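Local coordinates for protein diol-dehydratase (Roseburia inulinivorans, PDB 5I2A) that probably acts as a B12-independent glycyl radical lyase that dehydrates 1,2-propanediol, at residues L146-K150 and H151-T155; M458-P461 and L462-F466; N468-N472 and G473-S477; K584-E588 and M589-K593; A597-A600 and G601-M605. All coordinates share one frame; numbering follows the deposited sequence.

Contact 1 (L146-K150 and H151-T155); sequences LRAMK and HNFFT
His151, the first residue to leave helical geometry after helix 143-150, still gives its N-H to Arg147 O at 3.1 Å, and the same carbonyl oxygen lies at the edge of the imidazole, in its plane. The ring stands beside the aliphatic part of two side chains: Arg147 CG is 3.9 Å from His151 CD2, and Lys150 runs alongside, pointing the same way. Its ND1 is hydrogen-bonded to Asp471, which helps set the rotation of the imidazole. Asn152 takes a positive phi (58°) and is the C-prime residue of a Schellman motif: Asn152 N reaches Met149 O from above the carbonyl plane, while Phe153 N makes a nearly straight bond, 3.0 Å long, to Ala148 O. Phe153 also brings CD2 of its ring edge to 3.3 Å from Ala148 O, and its side chain packs on Arg460 and Met464. Phe154 begins the short strand 154-155. With CG set between the backbone N and the carbonyl carbon (chi1 59°), its ring swings back to the helix, where CE1 meets Met149 CG at 3.4 Å and CE2 meets Ala148 CB at 3.6 Å. Met149 SD lies obliquely to this ring in a Met-aromatic contact, 5.1 Å from the centroid. A serine in place of Phe154 would probably strip Met149 of its aromatic partner and open a gap beside Ala148 CB.

Contact 2 (M458-P461 and L462-F466); sequences MCRP and LEMVF
Arg460 and Glu463 form an i to i+3 salt bridge within the first turns of helix 459-467, a largely buried helix packed between helices 489-521 and 558-574. Both donors converge on one oxygen: Arg460 NE is 3.1 Å from Glu463 OE1, and Arg460 NH2 is 3.0 Å from the same atom in a weaker bond. The oxygen sits at the guanidinium edge, with NE approaching it on the anti side and 35° out of the carboxylate plane. The two flat groups are turned well away from coplanarity, their planes 64° apart, unlike the flat, two-oxygen pairing of a bidentate bridge. Arg460 gets there by bending at chi2 (-113°) and chi3, which folds its chain back over the next turn; Glu463 comes to meet it extended beyond CG. Met464 adds its methyl, with CE 3.8 Å from Arg460 NH2. Beneath these side chains the helical bonds Glu463 N to Cys459 O and Met464 N to Arg460 O, each 3.0 Å, hold the turn, whereas Val465 N to Pro461 O is weak. An alanine at Glu463 would probably leave Arg460 NE and NH2 without their carboxylate mate and the guanidinium freer to turn. Arg460 has further partners through NH1, a hydrogen bond to His151 O and a long, weak ion pair with Asp471. All three guanidinium nitrogens thus have partners, and the nearby carboxylates are likely to stabilise its positive charge in this buried setting.

Contact 3 (N468-N472 and G473-S477); sequences NGYDN and GEIAS
Asp471 and Glu474 close a beta hairpin with a two-residue loop, a type I' turn with Asn472 and Gly473 at its corners. Its firm part is the backbone. Asp471 N bonds to Glu474 O at 2.8 Å, almost straight, and Glu474 N returns to Asp471 O from above the carbonyl plane. Farther from the turn Gly469 O takes Ala476 N at 2.8 Å and, weakly, Ser477 N. Here Asp471 CB and Ala476 CB meet at 3.5 Å. At Gly473 a side chain would collide with the carbonyl oxygen of Asn472.

The opposite face is the more solvent-exposed one. Tyr470 CG lies anti to the carbonyl carbon (chi1 -77°), laying the ring across Ile475: Ile475 CA is over one face, Ile475 CG1 is 3.6 Å from Tyr470 CE2, and Gly473 O lies at the edge. The turn is looser, bridged by a water that donates to Asn472 O and, weakly, to Glu474 OE1.

The hairpin follows helix 459-467 through a Schellman motif at Asn468. Its Asp471 carboxylate bonds to His151 beyond helix 143-150, Asn472 ND2 reaches Asp602 O on helix 597-613, and Ser477 OG meets Gln499 and Asn503 of helix 489-521.

Contact 4 (K584-E588 and M589-K593); sequences KKALE and MNYGK
Three consecutive residues with positive phi, Asn590, Tyr591 and Gly592, carry the chain away from the end of helix 580-588, and two of the three bear side chains. Tyr591 nevertheless folds back on the helix. Its N-H makes a short bond of 2.8 Å to Ala586 O, and its ring lies alongside Leu587, both side chains pointing the same way. Leu587 CD2 supplies the touching methyl, 3.4 Å from Tyr591 OH and 3.8 Å from Tyr591 CZ, while Ala586 CB approaches Tyr591 CD1 more distantly and obliquely. Having CG anti to the carbonyl carbon (chi1 -68°) sends the tyrosine ring along this side of the helix, where its hydroxyl is hydrogen-bonded to Thr709 O and its ring stacks with His647.

The backbone pattern is that of a Schellman motif with Asn590 as C-prime: the bond from Tyr591 N spans the longer loop, and inside it Asn590 N approaches Leu587 O at 3.1 Å from well above the carbonyl plane. Met589, just before, keeps a helical bond from its N to Lys585 O at 3.0 Å and adds a weak one to Ala586 O.

On another side of this helix end, Lys585 and Met589 run side by side. Bends at chi2 and chi4 curl the lysine so that NZ comes to 3.5 Å from Met589 CG, packing against the thioether chain while the ammonium is hydrogen-bonded to Tyr643 OH. The Asn590 amide is held by two partners, OD1 accepting from Ala715 N and ND2 donating to Gly594 O.

Contact 5 (A597-A600 and G601-M605); sequences ATTA and GDIAM
Thr599 and Ile603 lie side by side one helical turn apart, pointing the same way, and touch through their methyls: Thr599 CG2 is 3.7 Å from Ile603 CD1. The threonine turns this methyl to the isoleucine because CG2 is anti to the backbone N, which leaves OG1 beside that N and anti to the carbonyl carbon. Ile603 CG1 also passes 3.5 Å from Thr599 O, so the isoleucine covers the same carbonyl that its own N-H binds.

The neighbouring pair, Thr598 and Asp602, has the same parallel arrangement but a more polar character. Thr598 CG2 and Asp602 OD2 are only loosely in touch, at 4.2 Å, and a water joins the two residues instead, donating to Thr598 O at 2.9 Å and to Asp602 OD1 at 2.8 Å. That carbonyl therefore accepts twice, from the water and from Asp602 N.

What sets these side chains in place is the backbone beneath. Gly601 N to Ala597 O, Asp602 N to Thr598 O, Ile603 N to Thr599 O and Ala604 N to Ala600 O form four successive bonds, the third almost linear at 178°. Just upstream, Asp596 OD1 accepts from Thr599 N. Farther out, Ile603 and Ala604 pack on helix 620-632 through Val630 and Ile627, and the hairpin 468-477 abuts this helix. The regular i to i+4 bonding, with side chains paired at the same spacing, is that of an ordinary alpha helix, here the opening turns of helix 597-613.

In the fold
Contacts 1, 2 and 3 form one connected cluster, their centres 11 to 13 Å apart, although contact 1 is distant from the other two in sequence. Arg460 NH1 lies 2.8 Å from His151 O, joining contact 2 to contact 1, and His151 ND1 is 2.6 Å from Asp471 OD2, joining contact 1 to contact 3. Between contacts 2 and 3 the chain runs directly on, with Met464 O bonded to Gly469 N. Contact 4 meets the cluster through Phe466 against Leu587, whereas contact 5 meets it through Asn472. Contact 4 ends helix 580-588 and contact 5 opens the next helix, 597-613; their centres are 15 Å apart. All five lie within the pyruvate formate lyase-like region; a bound PEG near Met149 is probably from crystallisation.

Contact 1 (L146-K150 and H151-T155)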
# COMPACT_ATOMS: atom_id res chain seq x y z
N LEU A 146 13.20 17.09 -8.77
CA LEU A 146 12.93 17.22 -10.19
C LEU A 146 13.87 18.26 -10.81
O LEU A 146 14.34 18.09 -11.93
CB LEU A 146 11.46 17.59 -10.43
CG LEU A 146 10.43 16.55 -9.97
CD1 LEU A 146 8.99 17.07 -10.13
CD2 LEU A 146 10.61 15.25 -10.72
N ARG A 147 14.15 19.33 -10.06
CA ARG A 147 15.03 20.38 -10.54
C ARG A 147 16.45 19.85 -10.72
O ARG A 147 17.10 20.12 -11.73
CB ARG A 147 15.04 21.58 -9.58
CG ARG A 147 15.92 22.73 -10.05
CD ARG A 147 15.87 23.93 -9.09
NE ARG A 147 16.42 23.57 -7.80
CZ ARG A 147 16.31 24.30 -6.69
NH1 ARG A 147 15.67 25.46 -6.71
NH2 ARG A 147 16.84 23.86 -5.56
N ALA A 148 16.93 19.08 -9.75
CA ALA A 148 18.27 18.51 -9.83
C ALA A 148 18.42 17.62 -11.07
O ALA A 148 19.45 17.63 -11.74
CB ALA A 148 18.58 17.73 -8.56
N MET A 149 17.37 16.88 -11.39
CA MET A 149 17.43 15.97 -12.53
C MET A 149 17.38 16.76 -13.83
O MET A 149 18.06 16.41 -14.79
CB MET A 149 16.29 14.96 -12.46
CG MET A 149 16.46 13.96 -11.31
SD MET A 149 15.05 12.84 -11.16
CE MET A 149 13.81 13.90 -10.54
N LYS A 150 16.59 17.83 -13.84
CA LYS A 150 16.46 18.69 -15.02
C LYS A 150 17.82 19.31 -15.36
O LYS A 150 18.16 19.50 -16.52
CB LYS A 150 15.39 19.76 -14.77
CG LYS A 150 15.17 20.75 -15.91
CD LYS A 150 14.01 21.69 -15.58
CE LYS A 150 14.37 23.16 -15.82
NZ LYS A 150 14.84 23.42 -17.22
N HIS A 151 18.61 19.59 -14.33
CA HIS A 151 19.94 20.14 -14.53
C HIS A 151 21.03 19.07 -14.48
O HIS A 151 22.22 19.38 -14.30
CB HIS A 151 20.19 21.24 -13.50
CG HIS A 151 19.35 22.46 -13.74
ND1 HIS A 151 19.75 23.48 -14.58
CD2 HIS A 151 18.13 22.81 -13.28
CE1 HIS A 151 18.81 24.41 -14.61
NE2 HIS A 151 17.82 24.03 -13.83
N ASN A 152 20.62 17.81 -14.63
CA ASN A 152 21.54 16.70 -14.84
C ASN A 152 22.59 16.48 -13.75
O ASN A 152 23.73 16.13 -14.05
CB ASN A 152 22.24 16.87 -16.19
CG ASN A 152 21.25 16.98 -17.34
OD1 ASN A 152 20.30 16.22 -17.41
ND2 ASN A 152 21.47 17.93 -18.22
N PHE A 153 22.22 16.69 -12.49
CA PHE A 153 23.12 16.31 -11.40
C PHE A 153 23.21 14.80 -11.31
O PHE A 153 24.28 14.26 -11.01
CB PHE A 153 22.65 16.91 -10.07
CG PHE A 153 22.93 18.37 -9.96
CD1 PHE A 153 24.15 18.81 -9.49
CD2 PHE A 153 22.00 19.30 -10.38
CE1 PHE A 153 24.42 20.16 -9.43
CE2 PHE A 153 22.26 20.65 -10.30
CZ PHE A 153 23.46 21.08 -9.83
N PHE A 154 22.09 14.12 -11.57
CA PHE A 154 22.02 12.67 -11.53
C PHE A 154 20.84 12.19 -12.37
O PHE A 154 19.93 12.96 -12.67
CB PHE A 154 21.88 12.17 -10.07
CG PHE A 154 20.66 12.71 -9.35
CD1 PHE A 154 19.43 12.09 -9.49
CD2 PHE A 154 20.76 13.83 -8.55
CE1 PHE A 154 18.30 12.58 -8.84
CE2 PHE A 154 19.63 14.34 -7.90
CZ PHE A 154 18.41 13.72 -8.05
N THR A 155 20.84 10.92 -12.76
CA THR A 155 19.65 10.32 -13.35
C THR A 155 19.32 8.98 -12.70
O THR A 155 20.18 8.11 -12.62
CB THR A 155 19.77 10.12 -14.89
OG1 THR A 155 18.69 9.28 -15.33
CG2 THR A 155 21.09 9.45 -15.28
O HOH W 1 19.20 13.85 -15.19
O HOH W 2 17.38 17.31 -18.59

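Contact 2 (M458-P461 and L462-F466)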
# COMPACT_ATOMS: atom_id res chain seq x y z
N MET A 458 29.60 13.60 -10.38
CA MET A 458 30.32 14.33 -9.34
C MET A 458 30.93 15.63 -9.87
O MET A 458 31.31 16.48 -9.09
CB MET A 458 31.43 13.46 -8.72
CG MET A 458 30.93 12.13 -8.11
SD MET A 458 32.27 11.05 -7.57
CE MET A 458 33.16 12.16 -6.50
N CYS A 459 30.99 15.80 -11.19
CA CYS A 459 31.47 17.06 -11.76
C CYS A 459 30.42 18.19 -11.72
O CYS A 459 30.79 19.37 -11.76
CB CYS A 459 31.92 16.86 -13.21
SG CYS A 459 33.37 15.83 -13.39
N ARG A 460 29.14 17.86 -11.69
CA ARG A 460 28.14 18.93 -11.74
C ARG A 460 28.14 19.77 -10.44
O ARG A 460 28.10 21.00 -10.53
CB ARG A 460 26.76 18.38 -12.07
CG ARG A 460 26.65 17.84 -13.51
CD ARG A 460 25.69 18.69 -14.38
NE ARG A 460 26.28 19.98 -14.63
CZ ARG A 460 25.63 21.12 -14.84
NH1 ARG A 460 24.30 21.19 -14.86
NH2 ARG A 460 26.35 22.21 -15.05
N PRO A 461 28.23 19.13 -9.25
CA PRO A 461 28.42 19.95 -8.04
C PRO A 461 29.69 20.80 -8.07
O PRO A 461 29.69 21.87 -7.47
CB PRO A 461 28.51 18.89 -6.92
CG PRO A 461 27.64 17.79 -7.42
CD PRO A 461 28.01 17.72 -8.90
N LEU A 462 30.73 20.34 -8.77
CA LEU A 462 31.94 21.14 -8.91
C LEU A 462 31.66 22.39 -9.76
O LEU A 462 32.06 23.50 -9.40
CB LEU A 462 33.08 20.32 -9.55
CG LEU A 462 34.38 21.09 -9.81
CD1 LEU A 462 35.01 21.57 -8.50
CD2 LEU A 462 35.37 20.22 -10.58
N GLU A 463 30.98 22.21 -10.88
CA GLU A 463 30.56 23.34 -11.70
C GLU A 463 29.71 24.33 -10.89
O GLU A 463 29.81 25.53 -11.09
CB GLU A 463 29.79 22.87 -12.92
CG GLU A 463 30.66 22.18 -13.95
CD GLU A 463 29.91 21.94 -15.25
OE1 GLU A 463 29.12 20.98 -15.33
OE2 GLU A 463 30.09 22.74 -16.19
N MET A 464 28.88 23.81 -9.98
CA MET A 464 28.04 24.68 -9.16
C MET A 464 28.87 25.53 -8.19
O MET A 464 28.44 26.61 -7.79
CB MET A 464 26.99 23.88 -8.40
CG MET A 464 25.87 23.31 -9.26
SD MET A 464 25.00 24.51 -10.32
CE MET A 464 25.83 24.29 -11.89
N VAL A 465 30.04 25.06 -7.80
CA VAL A 465 30.87 25.89 -6.93
C VAL A 465 31.29 27.15 -7.68
O VAL A 465 31.26 28.25 -7.13
CB VAL A 465 32.11 25.15 -6.39
CG1 VAL A 465 32.95 26.08 -5.51
CG2 VAL A 465 31.68 23.93 -5.59
N PHE A 466 31.66 26.99 -8.95
CA PHE A 466 32.08 28.12 -9.79
C PHE A 466 30.92 29.08 -10.04
O PHE A 466 31.10 30.29 -10.04
CB PHE A 466 32.65 27.63 -11.13
CG PHE A 466 34.08 27.13 -11.03
CD1 PHE A 466 35.14 28.02 -11.05
CD2 PHE A 466 34.35 25.78 -10.91
CE1 PHE A 466 36.46 27.58 -10.96
CE2 PHE A 466 35.65 25.33 -10.81
CZ PHE A 466 36.72 26.23 -10.83

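Contact 3 (N468-N472 and G473-S477)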
# COMPACT_ATOMS: atom_id res chain seq x y z
N ASN A 468 28.12 29.43 -8.26
CA ASN A 468 27.30 29.70 -7.08
C ASN A 468 25.88 29.14 -7.22
O ASN A 468 24.88 29.80 -6.90
CB ASN A 468 27.25 31.21 -6.78
CG ASN A 468 26.71 31.51 -5.39
OD1 ASN A 468 26.67 30.65 -4.52
ND2 ASN A 468 26.31 32.76 -5.18
N GLY A 469 25.79 27.91 -7.71
CA GLY A 469 24.53 27.20 -7.77
C GLY A 469 23.59 27.62 -8.89
O GLY A 469 22.41 27.30 -8.86
N TYR A 470 24.12 28.33 -9.88
CA TYR A 470 23.33 28.72 -11.04
C TYR A 470 23.69 27.86 -12.24
O TYR A 470 24.83 27.41 -12.40
CB TYR A 470 23.53 30.19 -11.39
CG TYR A 470 22.78 31.13 -10.47
CD1 TYR A 470 23.27 31.43 -9.21
CD2 TYR A 470 21.56 31.69 -10.86
CE1 TYR A 470 22.58 32.27 -8.36
CE2 TYR A 470 20.87 32.53 -10.01
CZ TYR A 470 21.38 32.82 -8.76
OH TYR A 470 20.71 33.65 -7.91
N ASP A 471 22.70 27.62 -13.08
CA ASP A 471 22.91 26.87 -14.31
C ASP A 471 22.14 27.59 -15.40
O ASP A 471 20.92 27.73 -15.31
CB ASP A 471 22.45 25.42 -14.16
CG ASP A 471 22.85 24.55 -15.33
OD1 ASP A 471 23.97 24.74 -15.85
OD2 ASP A 471 22.06 23.68 -15.73
N ASN A 472 22.86 28.08 -16.40
CA ASN A 472 22.24 28.80 -17.50
C ASN A 472 21.27 29.89 -17.04
O ASN A 472 20.17 30.01 -17.56
CB ASN A 472 21.51 27.83 -18.42
CG ASN A 472 21.73 28.15 -19.87
OD1 ASN A 472 22.79 28.66 -20.24
ND2 ASN A 472 20.71 27.92 -20.70
N GLY A 473 21.68 30.67 -16.04
CA GLY A 473 20.89 31.80 -15.59
C GLY A 473 19.85 31.53 -14.53
O GLY A 473 19.32 32.47 -13.95
N GLU A 474 19.53 30.27 -14.26
CA GLU A 474 18.57 29.97 -13.20
C GLU A 474 19.20 29.24 -12.01
O GLU A 474 20.23 28.58 -12.15
CB GLU A 474 17.40 29.17 -13.75
CG GLU A 474 17.72 28.30 -14.94
CD GLU A 474 16.48 27.84 -15.68
OE1 GLU A 474 16.62 27.18 -16.74
OE2 GLU A 474 15.36 28.13 -15.21
N ILE A 475 18.58 29.38 -10.85
CA ILE A 475 19.00 28.65 -9.67
C ILE A 475 18.83 27.15 -9.91
O ILE A 475 17.76 26.70 -10.31
CB ILE A 475 18.20 29.08 -8.42
CG1 ILE A 475 18.56 30.52 -8.05
CG2 ILE A 475 18.50 28.16 -7.24
CD1 ILE A 475 18.10 30.94 -6.68
N ALA A 476 19.91 26.39 -9.72
CA ALA A 476 19.88 24.96 -10.01
C ALA A 476 20.33 24.12 -8.82
O ALA A 476 20.24 22.90 -8.85
CB ALA A 476 20.75 24.65 -11.20
N SER A 477 20.84 24.79 -7.79
CA SER A 477 21.36 24.14 -6.59
C SER A 477 21.48 25.18 -5.48
O SER A 477 21.06 26.32 -5.66
CB SER A 477 22.72 23.49 -6.88
OG SER A 477 23.13 22.68 -5.80
O HOH W 3 17.54 29.87 -18.71

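Contact 4 (K584-E588 and M589-K593)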
# COMPACT_ATOMS: atom_id res chain seq x y z
N LYS A 584 37.48 30.65 -14.01
CA LYS A 584 36.03 30.58 -14.18
C LYS A 584 35.64 30.95 -15.60
O LYS A 584 34.82 30.30 -16.24
CB LYS A 584 35.31 31.48 -13.19
CG LYS A 584 33.78 31.48 -13.38
CD LYS A 584 33.09 32.46 -12.45
CE LYS A 584 31.60 32.60 -12.76
NZ LYS A 584 30.99 33.56 -11.81
N LYS A 585 36.24 32.02 -16.10
CA LYS A 585 35.88 32.52 -17.41
C LYS A 585 36.47 31.62 -18.51
O LYS A 585 35.81 31.34 -19.51
CB LYS A 585 36.33 33.98 -17.51
CG LYS A 585 36.04 34.70 -18.80
CD LYS A 585 34.57 34.80 -19.18
CE LYS A 585 34.40 35.84 -20.28
NZ LYS A 585 35.25 35.50 -21.47
N ALA A 586 37.68 31.11 -18.30
CA ALA A 586 38.26 30.17 -19.26
C ALA A 586 37.38 28.92 -19.41
O ALA A 586 37.17 28.43 -20.53
CB ALA A 586 39.68 29.77 -18.83
N LEU A 587 36.86 28.42 -18.30
CA LEU A 587 35.97 27.26 -18.34
C LEU A 587 34.70 27.57 -19.14
O LEU A 587 34.28 26.78 -19.99
CB LEU A 587 35.61 26.80 -16.92
CG LEU A 587 36.80 26.26 -16.10
CD1 LEU A 587 36.38 26.00 -14.66
CD2 LEU A 587 37.38 24.98 -16.70
N GLU A 588 34.10 28.73 -18.87
CA GLU A 588 32.90 29.13 -19.59
C GLU A 588 33.14 29.17 -21.10
O GLU A 588 32.26 28.80 -21.87
CB GLU A 588 32.42 30.50 -19.11
CG GLU A 588 31.88 30.51 -17.69
CD GLU A 588 31.61 31.92 -17.17
OE1 GLU A 588 32.07 32.89 -17.81
OE2 GLU A 588 30.93 32.05 -16.13
N MET A 589 34.34 29.59 -21.49
CA MET A 589 34.70 29.73 -22.90
C MET A 589 35.44 28.52 -23.49
O MET A 589 36.07 28.61 -24.55
CB MET A 589 35.56 30.99 -23.09
CG MET A 589 34.85 32.29 -22.74
SD MET A 589 33.43 32.53 -23.80
CE MET A 589 34.13 32.28 -25.41
N ASN A 590 35.36 27.38 -22.80
CA ASN A 590 35.98 26.14 -23.27
C ASN A 590 37.46 26.33 -23.62
O ASN A 590 37.94 25.82 -24.62
CB ASN A 590 35.23 25.59 -24.48
CG ASN A 590 35.55 24.13 -24.75
OD1 ASN A 590 35.91 23.38 -23.84
ND2 ASN A 590 35.41 23.71 -26.01
N TYR A 591 38.16 27.09 -22.78
CA TYR A 591 39.58 27.34 -22.94
C TYR A 591 39.92 28.01 -24.29
O TYR A 591 41.03 27.89 -24.79
CB TYR A 591 40.36 26.04 -22.79
CG TYR A 591 40.36 25.43 -21.39
CD1 TYR A 591 41.09 26.01 -20.37
CD2 TYR A 591 39.67 24.26 -21.12
CE1 TYR A 591 41.11 25.46 -19.10
CE2 TYR A 591 39.69 23.69 -19.85
CZ TYR A 591 40.41 24.29 -18.84
OH TYR A 591 40.45 23.75 -17.58
N GLY A 592 38.94 28.69 -24.88
CA GLY A 592 39.12 29.30 -26.18
C GLY A 592 39.11 28.32 -27.34
O GLY A 592 39.50 28.67 -28.44
N LYS A 593 38.64 27.10 -27.11
CA LYS A 593 38.66 26.08 -28.16
C LYS A 593 37.39 26.05 -29.01
O LYS A 593 37.26 25.21 -29.90
CB LYS A 593 38.89 24.69 -27.55
CG LYS A 593 40.15 24.59 -26.70
CD LYS A 593 41.40 24.52 -27.55
CE LYS A 593 42.65 24.48 -26.69
NZ LYS A 593 43.87 24.15 -27.48

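Contact 5 (A597-A600 and G601-M605)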
# COMPACT_ATOMS: atom_id res chain seq x y z
N ALA A 597 27.27 23.05 -30.21
CA ALA A 597 25.82 23.04 -30.37
C ALA A 597 25.11 23.03 -29.02
O ALA A 597 24.07 23.68 -28.85
CB ALA A 597 25.40 21.84 -31.19
N THR A 598 25.66 22.31 -28.05
CA THR A 598 25.05 22.23 -26.73
C THR A 598 25.06 23.62 -26.08
O THR A 598 24.06 24.07 -25.55
CB THR A 598 25.77 21.20 -25.81
OG1 THR A 598 25.67 19.90 -26.40
CG2 THR A 598 25.12 21.15 -24.43
N THR A 599 26.20 24.30 -26.14
CA THR A 599 26.27 25.63 -25.57
C THR A 599 25.37 26.61 -26.34
O THR A 599 24.69 27.44 -25.75
CB THR A 599 27.70 26.13 -25.55
OG1 THR A 599 28.48 25.26 -24.74
CG2 THR A 599 27.78 27.55 -24.99
N ALA A 600 25.34 26.47 -27.66
CA ALA A 600 24.48 27.31 -28.49
C ALA A 600 23.03 27.17 -28.03
O ALA A 600 22.36 28.16 -27.77
CB ALA A 600 24.62 26.95 -29.94
N GLY A 601 22.56 25.94 -27.93
CA GLY A 601 21.22 25.65 -27.46
C GLY A 601 20.94 26.20 -26.07
O GLY A 601 19.88 26.79 -25.84
N ASP A 602 21.88 26.01 -25.14
CA ASP A 602 21.71 26.50 -23.78
C ASP A 602 21.46 28.01 -23.76
O ASP A 602 20.50 28.49 -23.18
CB ASP A 602 22.93 26.19 -22.91
CG ASP A 602 22.99 24.74 -22.45
OD1 ASP A 602 21.99 24.01 -22.56
OD2 ASP A 602 24.07 24.34 -21.98
N ILE A 603 22.36 28.75 -24.40
CA ILE A 603 22.26 30.20 -24.45
C ILE A 603 21.01 30.65 -25.22
O ILE A 603 20.35 31.61 -24.84
CB ILE A 603 23.53 30.79 -25.06
CG1 ILE A 603 24.70 30.52 -24.12
CG2 ILE A 603 23.38 32.28 -25.28
CD1 ILE A 603 26.04 30.80 -24.71
N ALA A 604 20.67 29.92 -26.28
CA ALA A 604 19.46 30.19 -27.03
C ALA A 604 18.25 30.08 -26.12
O ALA A 604 17.37 30.94 -26.14
CB ALA A 604 19.32 29.25 -28.21
N MET A 605 18.21 29.02 -25.31
CA MET A 605 17.09 28.81 -24.40
C MET A 605 17.06 29.86 -23.30
O MET A 605 15.99 30.34 -22.92
CB MET A 605 17.14 27.41 -23.78
CG MET A 605 16.95 26.29 -24.78
SD MET A 605 15.32 26.25 -25.54
CE MET A 605 14.34 25.62 -24.17
O HOH W 4 21.62 22.57 -24.96